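Local coordinates for protein neural-cadherin (Drosophila melanogaster, PDB 3UBF) that mediates calcium-dependent, preferentially homophilic cell adhesion, this piece being three consecutive cadherin domains of its extracellular region, at residues D59-G64 with T137-H142; I9-A14 with S22-E27. One frame throughout, in Å; residues are numbered along the deposited sequence.

Contact 1. Residues D59-G64 with T137-H142. With ZN (zinc ion), chain H; CA (calcium ion), chain T; ZN (zinc ion), chain B; ZN (zinc ion), chain G.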
loop_
_atom_site.group_PDB
_atom_site.type_symbol
_atom_site.label_atom_id
_atom_site.label_comp_id
_atom_site.label_asym_id
_atom_site.label_seq_id
_atom_site.Cartn_x
_atom_site.Cartn_y
_atom_site.Cartn_z
ATOM N N ASP A 59 2.590 -19.739 12.917
ATOM C CA ASP A 59 3.231 -18.869 11.951
ATOM C C ASP A 59 3.033 -19.485 10.570
ATOM O O ASP A 59 3.685 -20.455 10.191
ATOM C CB ASP A 59 4.698 -18.705 12.305
ATOM C CG ASP A 59 5.409 -17.708 11.429
ATOM O OD1 ASP A 59 4.786 -17.145 10.495
ATOM O OD2 ASP A 59 6.612 -17.485 11.681
ATOM N N TYR A 60 2.076 -18.916 9.846
ATOM C CA TYR A 60 1.644 -19.381 8.531
ATOM C C TYR A 60 2.802 -19.559 7.549
ATOM O O TYR A 60 2.853 -20.542 6.807
ATOM C CB TYR A 60 0.626 -18.381 7.988
ATOM C CG TYR A 60 0.134 -18.649 6.592
ATOM C CD1 TYR A 60 -1.007 -19.415 6.372
ATOM C CD2 TYR A 60 0.786 -18.094 5.487
ATOM C CE1 TYR A 60 -1.477 -19.636 5.098
ATOM C CE2 TYR A 60 0.326 -18.315 4.210
ATOM C CZ TYR A 60 -0.811 -19.088 4.019
ATOM O OH TYR A 60 -1.264 -19.323 2.741
ATOM N N GLU A 61 3.718 -18.594 7.548
ATOM C CA GLU A 61 4.885 -18.602 6.670
ATOM C C GLU A 61 5.784 -19.796 6.956
ATOM O O GLU A 61 6.454 -20.297 6.053
ATOM C CB GLU A 61 5.684 -17.299 6.818
ATOM C CG GLU A 61 5.034 -16.065 6.185
ATOM C CD GLU A 61 3.810 -15.548 6.938
ATOM O OE1 GLU A 61 3.426 -16.098 7.994
ATOM O OE2 GLU A 61 3.217 -14.567 6.473
ATOM N N GLU A 62 5.786 -20.247 8.211
ATOM C CA GLU A 62 6.610 -21.379 8.633
ATOM C C GLU A 62 5.996 -22.760 8.346
ATOM O O GLU A 62 6.686 -23.780 8.466
ATOM C CB GLU A 62 7.027 -21.237 10.105
ATOM C CG GLU A 62 8.235 -20.310 10.278
ATOM C CD GLU A 62 8.610 -20.027 11.733
ATOM O OE1 GLU A 62 8.409 -20.901 12.618
ATOM O OE2 GLU A 62 9.133 -18.915 11.983
ATOM N N LEU A 63 4.716 -22.787 7.962
ATOM C CA LEU A 63 4.036 -24.029 7.577
ATOM C C LEU A 63 4.470 -24.469 6.180
ATOM O O LEU A 63 4.917 -23.641 5.365
ATOM C CB LEU A 63 2.514 -23.849 7.600
ATOM C CG LEU A 63 1.859 -23.346 8.891
ATOM C CD1 LEU A 63 0.374 -23.205 8.714
ATOM C CD2 LEU A 63 2.158 -24.275 10.042
ATOM N N GLY A 64 4.327 -25.767 5.898
ATOM C CA GLY A 64 4.605 -26.298 4.558
ATOM C C GLY A 64 3.701 -25.636 3.528
ATOM O O GLY A 64 2.760 -24.928 3.901
ATOM N N THR A 137 3.551 -7.989 7.681
ATOM C CA THR A 137 4.836 -7.695 8.303
ATOM C C THR A 137 5.880 -8.807 8.154
ATOM O O THR A 137 7.074 -8.565 8.272
ATOM C CB THR A 137 4.556 -7.357 9.787
ATOM O OG1 THR A 137 4.503 -5.934 9.921
ATOM C CG2 THR A 137 5.585 -7.955 10.767
ATOM N N ASP A 138 5.408 -10.013 7.858
ATOM C CA ASP A 138 6.232 -11.213 7.846
ATOM C C ASP A 138 6.671 -11.608 6.436
ATOM O O ASP A 138 7.192 -12.701 6.224
ATOM C CB ASP A 138 5.439 -12.367 8.486
ATOM C CG ASP A 138 6.309 -13.284 9.295
ATOM O OD1 ASP A 138 7.516 -12.976 9.428
ATOM O OD2 ASP A 138 5.797 -14.315 9.808
ATOM N N HIS A 139 6.450 -10.708 5.482
ATOM C CA HIS A 139 6.676 -10.963 4.060
ATOM C C HIS A 139 7.853 -10.162 3.563
ATOM O O HIS A 139 8.129 -9.088 4.071
ATOM C CB HIS A 139 5.451 -10.554 3.254
ATOM C CG HIS A 139 4.320 -11.524 3.338
ATOM N ND1 HIS A 139 3.335 -11.597 2.379
ATOM C CD2 HIS A 139 4.012 -12.463 4.266
ATOM C CE1 HIS A 139 2.473 -12.539 2.712
ATOM N NE2 HIS A 139 2.860 -13.079 3.851
ATOM N N ASN A 140 8.541 -10.696 2.562
ATOM C CA ASN A 140 9.608 -9.975 1.917
ATOM C C ASN A 140 9.257 -9.787 0.466
ATOM O O ASN A 140 8.620 -10.649 -0.130
ATOM C CB ASN A 140 10.940 -10.700 2.097
ATOM C CG ASN A 140 11.350 -10.773 3.556
ATOM O OD1 ASN A 140 11.618 -9.739 4.189
ATOM N ND2 ASN A 140 11.370 -11.992 4.114
ATOM N N ILE A 141 9.651 -8.646 -0.088
ATOM C CA ILE A 141 9.296 -8.305 -1.451
ATOM C C ILE A 141 10.524 -8.040 -2.309
ATOM O O ILE A 141 11.568 -7.582 -1.812
ATOM C CB ILE A 141 8.328 -7.093 -1.514
ATOM C CG1 ILE A 141 8.984 -5.828 -0.953
ATOM C CG2 ILE A 141 7.004 -7.408 -0.811
ATOM C CD1 ILE A 141 8.067 -4.601 -0.975
ATOM N N HIS A 142 10.400 -8.358 -3.593
ATOM C CA HIS A 142 11.450 -8.070 -4.560
ATOM C C HIS A 142 10.917 -7.125 -5.620
ATOM O O HIS A 142 9.841 -7.346 -6.181
ATOM C CB HIS A 142 11.971 -9.338 -5.235
ATOM C CG HIS A 142 12.726 -10.249 -4.326
ATOM N ND1 HIS A 142 13.218 -11.466 -4.746
ATOM C CD2 HIS A 142 13.050 -10.146 -3.015
ATOM C CE1 HIS A 142 13.826 -12.066 -3.736
ATOM N NE2 HIS A 142 13.736 -11.288 -2.672
HETATM ZN ZN ZN H . 7.204 -15.597 10.882
HETATM CA CA CA T . 3.089 -14.810 9.828
HETATM ZN ZN ZN B . 1.623 -13.740 7.116
HETATM ZN ZN ZN G . 2.706 -10.259 1.018
HETATM O O HOH W 1 1.419 -13.360 8.625
HETATM O O HOH W 2 6.762 -14.151 12.359
HETATM O O HOH W 3 7.987 -16.435 9.507
HETATM O O HOH W 4 3.100 -14.305 12.050
#

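Contact 2. Residues I9-A14 with S22-E27. With CA (calcium ion), chain T.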
loop_
_atom_site.group_PDB
_atom_site.type_symbol
_atom_site.label_atom_id
_atom_site.label_comp_id
_atom_site.label_asym_id
_atom_site.label_seq_id
_atom_site.Cartn_x
_atom_site.Cartn_y
_atom_site.Cartn_z
ATOM N N ILE A 9 -10.809 -28.319 9.716
ATOM C CA ILE A 9 -11.211 -27.117 10.416
ATOM C C ILE A 9 -10.277 -25.965 10.048
ATOM O O ILE A 9 -9.077 -26.158 9.867
ATOM C CB ILE A 9 -11.297 -27.382 11.941
ATOM C CG1 ILE A 9 -12.180 -26.350 12.636
ATOM C CG2 ILE A 9 -9.911 -27.531 12.560
ATOM C CD1 ILE A 9 -12.560 -26.736 14.073
ATOM N N GLU A 10 -10.856 -24.774 9.927
ATOM C CA GLU A 10 -10.162 -23.571 9.498
ATOM C C GLU A 10 -9.970 -22.598 10.674
ATOM O O GLU A 10 -10.919 -22.262 11.387
ATOM C CB GLU A 10 -10.969 -22.901 8.378
ATOM C CG GLU A 10 -10.247 -21.825 7.565
ATOM C CD GLU A 10 -11.130 -21.261 6.453
ATOM O OE1 GLU A 10 -11.592 -22.040 5.582
ATOM O OE2 GLU A 10 -11.376 -20.033 6.450
ATOM N N PHE A 11 -8.730 -22.168 10.872
ATOM C CA PHE A 11 -8.415 -21.127 11.839
ATOM C C PHE A 11 -7.428 -20.128 11.247
ATOM O O PHE A 11 -6.702 -20.430 10.307
ATOM C CB PHE A 11 -7.868 -21.726 13.140
ATOM C CG PHE A 11 -8.914 -22.382 13.977
ATOM C CD1 PHE A 11 -9.010 -23.769 14.022
ATOM C CD2 PHE A 11 -9.839 -21.615 14.683
ATOM C CE1 PHE A 11 -9.999 -24.388 14.772
ATOM C CE2 PHE A 11 -10.846 -22.230 15.446
ATOM C CZ PHE A 11 -10.923 -23.620 15.486
ATOM N N THR A 12 -7.418 -18.920 11.786
ATOM C CA THR A 12 -6.484 -17.930 11.298
ATOM C C THR A 12 -5.151 -18.158 11.985
ATOM O O THR A 12 -5.069 -18.889 12.959
ATOM C CB THR A 12 -6.978 -16.508 11.551
ATOM O OG1 THR A 12 -7.008 -16.267 12.959
ATOM C CG2 THR A 12 -8.374 -16.310 10.953
ATOM N N GLU A 13 -4.104 -17.550 11.455
ATOM C CA GLU A 13 -2.811 -17.507 12.116
ATOM C C GLU A 13 -2.971 -17.000 13.549
ATOM O O GLU A 13 -2.430 -17.592 14.485
ATOM C CB GLU A 13 -1.871 -16.612 11.308
ATOM C CG GLU A 13 -0.509 -16.427 11.897
ATOM C CD GLU A 13 0.424 -15.698 10.961
ATOM O OE1 GLU A 13 0.145 -14.538 10.558
ATOM O OE2 GLU A 13 1.465 -16.298 10.636
ATOM N N ALA A 14 -3.747 -15.931 13.714
ATOM C CA ALA A 14 -3.944 -15.280 15.002
ATOM C C ALA A 14 -4.670 -16.149 16.026
ATOM O O ALA A 14 -4.382 -16.053 17.219
ATOM C CB ALA A 14 -4.676 -13.968 14.822
ATOM N N SER A 22 -6.477 -23.357 23.971
ATOM C CA SER A 22 -7.306 -24.426 23.433
ATOM C C SER A 22 -8.034 -23.894 22.222
ATOM O O SER A 22 -8.889 -23.019 22.347
ATOM C CB SER A 22 -8.312 -24.909 24.472
ATOM O OG SER A 22 -7.721 -25.868 25.316
ATOM N N VAL A 23 -7.689 -24.417 21.049
ATOM C CA VAL A 23 -8.276 -23.916 19.817
ATOM C C VAL A 23 -9.624 -24.583 19.556
ATOM O O VAL A 23 -10.632 -23.921 19.295
ATOM C CB VAL A 23 -7.326 -24.079 18.614
ATOM C CG1 VAL A 23 -7.867 -23.298 17.416
ATOM C CG2 VAL A 23 -5.928 -23.558 18.969
ATOM N N PHE A 24 -9.647 -25.899 19.637
ATOM C CA PHE A 24 -10.890 -26.598 19.442
ATOM C C PHE A 24 -10.847 -27.939 20.147
ATOM O O PHE A 24 -9.772 -28.454 20.493
ATOM C CB PHE A 24 -11.239 -26.742 17.943
ATOM C CG PHE A 24 -10.300 -27.633 17.176
ATOM C CD1 PHE A 24 -10.658 -28.949 16.881
ATOM C CD2 PHE A 24 -9.055 -27.160 16.748
ATOM C CE1 PHE A 24 -9.784 -29.786 16.161
ATOM C CE2 PHE A 24 -8.178 -27.983 16.045
ATOM C CZ PHE A 24 -8.543 -29.296 15.743
ATOM N N GLN A 25 -12.048 -28.461 20.363
ATOM C CA GLN A 25 -12.290 -29.728 21.005
ATOM C C GLN A 25 -12.519 -30.795 19.925
ATOM O O GLN A 25 -13.430 -30.670 19.102
ATOM C CB GLN A 25 -13.529 -29.577 21.898
ATOM C CG GLN A 25 -13.983 -30.830 22.623
ATOM C CD GLN A 25 -12.965 -31.295 23.611
ATOM O OE1 GLN A 25 -12.780 -30.668 24.658
ATOM N NE2 GLN A 25 -12.272 -32.388 23.286
ATOM N N LEU A 26 -11.679 -31.824 19.915
ATOM C CA LEU A 26 -11.932 -33.009 19.112
ATOM C C LEU A 26 -13.115 -33.778 19.708
ATOM O O LEU A 26 -13.207 -33.942 20.933
ATOM C CB LEU A 26 -10.706 -33.901 19.076
ATOM C CG LEU A 26 -9.601 -33.469 18.118
ATOM C CD1 LEU A 26 -8.311 -34.204 18.435
ATOM C CD2 LEU A 26 -10.033 -33.711 16.674
ATOM N N GLU A 27 -14.021 -34.233 18.843
ATOM C CA GLU A 27 -15.228 -34.910 19.296
ATOM C C GLU A 27 -14.943 -36.365 19.599
ATOM O O GLU A 27 -14.045 -36.981 19.011
ATOM C CB GLU A 27 -16.343 -34.827 18.259
ATOM C CG GLU A 27 -16.516 -33.472 17.597
ATOM C CD GLU A 27 -15.753 -33.381 16.297
ATOM O OE1 GLU A 27 -14.550 -33.726 16.288
ATOM O OE2 GLU A 27 -16.361 -32.967 15.285
HETATM CA CA CA T . 3.089 -14.810 9.828
HETATM O O HOH W 1 1.419 -13.360 8.625
HETATM O O HOH W 4 3.100 -14.305 12.050
#

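Contact 1. Residues D59-G64 with T137-H142
D59 swings CG anti to its backbone N (chi1 -174°) and E61 bends at chi2, which turns both carboxylates of the 59-64 loop toward D138. D59 and D138 approach from opposite directions with carboxylate planes only 17° apart, and a zinc ion joins them: D59 OD2 lies 2.1 Å from it and D138 OD2 2.2 Å, with two waters as further ligands. The same D138 OD2 reaches the calcium ion at 2.8 Å, so one oxygen bridges two metals, while E61 OE1 binds that calcium at 2.3 Å. D59 OD1 and D138 OD2, both acceptors, stand 3.1 Å apart; the adjacent cations probably offset their repulsion. This is the interdomain junction of cadherins, where acidic residues of successive domains share cations; here zinc ions occupy sites beside a calcium. E61 also splits its carboxylate, OE2 binding a second zinc at 1.9 Å, a site completed by D98 and D136. H139 meets E61 edge-on, the carboxylate turned 69° from the ring, with E61 OE2 in the ring plane 3.0 Å from H139 NE2. Across the ring, H139 ND1 holds a third zinc at 2.0 Å together with D134 and D185. D138 N donates a hydrogen bond to D136 OD1, linking two metal-binding residues of the second domain.

Contact 2. Residues I9-A14 with S22-E27
I9 and F11 of strand 9-12 face V23 and F24 of strand 22-25 mainly through side chains; the strand segments run nearly antiparallel (166°) but their axes pass 9.4 Å apart, a separation between layers and not between hydrogen-bonded neighbours. Two CH-pi contacts carry much of the meeting. V23 CG1 sits almost exactly over the middle of the F11 ring, 3.4 Å from its centroid, and is about equally far from all six ring carbons. V23 chi1 of -169° places that methyl opposite the backbone N and presents it to the ring. I9 CG2 lies over one face of the F24 ring, 4.0 Å from the centroid and displaced toward the CE2-CZ rim, while I9 CD1 comes to 3.9 Å from F24 CG. The aromatic pair overlaps little: the F11 and F24 planes are 21° apart, yet the rings are slid well past each other, their centroids 5.8 Å apart. F11 CE1 approaches F24 CD2 obliquely at 3.5 Å. Polar bonding belongs to the margins. Q25 NE2 gives a hydrogen bond to L26 O at 3.0 Å, nearly straight, and another to N49 O. Beyond the apolar patch, E13 OE2 binds the calcium ion, whereas E13 OE1 accepts a hydrogen bond from a water that is also a calcium ligand. The patch lies between the two sheets, toward the margin of a Greek-key cadherin beta-sandwich, with F24 buried. W58 packs on F11 and V23, strand 51-54 borders V23 and F24 through V54 and V52, and strand 88-97, hydrogen-bonded to strand 3-12, sends V92 and I94 against F24.

Overall arrangement
From the N terminus, strand 3-12 leads into contact 2, which closes a short loop over residues 15-21 and joins the two sheets of the first domain's sandwich. The chain then passes through strands 34-37, 44-46 and 51-54 before contact 1 opens at D59; its loop runs on through strands 68-76 and 88-97 into the second domain and closes at 137-142. The contacts therefore follow in series, neither nesting nor crossing, their centres about 21 Å apart. E13, just past strand 3-12, connects them: it shares the calcium ion with E61 and D138, and its OE2 probably accepts a hydrogen bond from Y60 N.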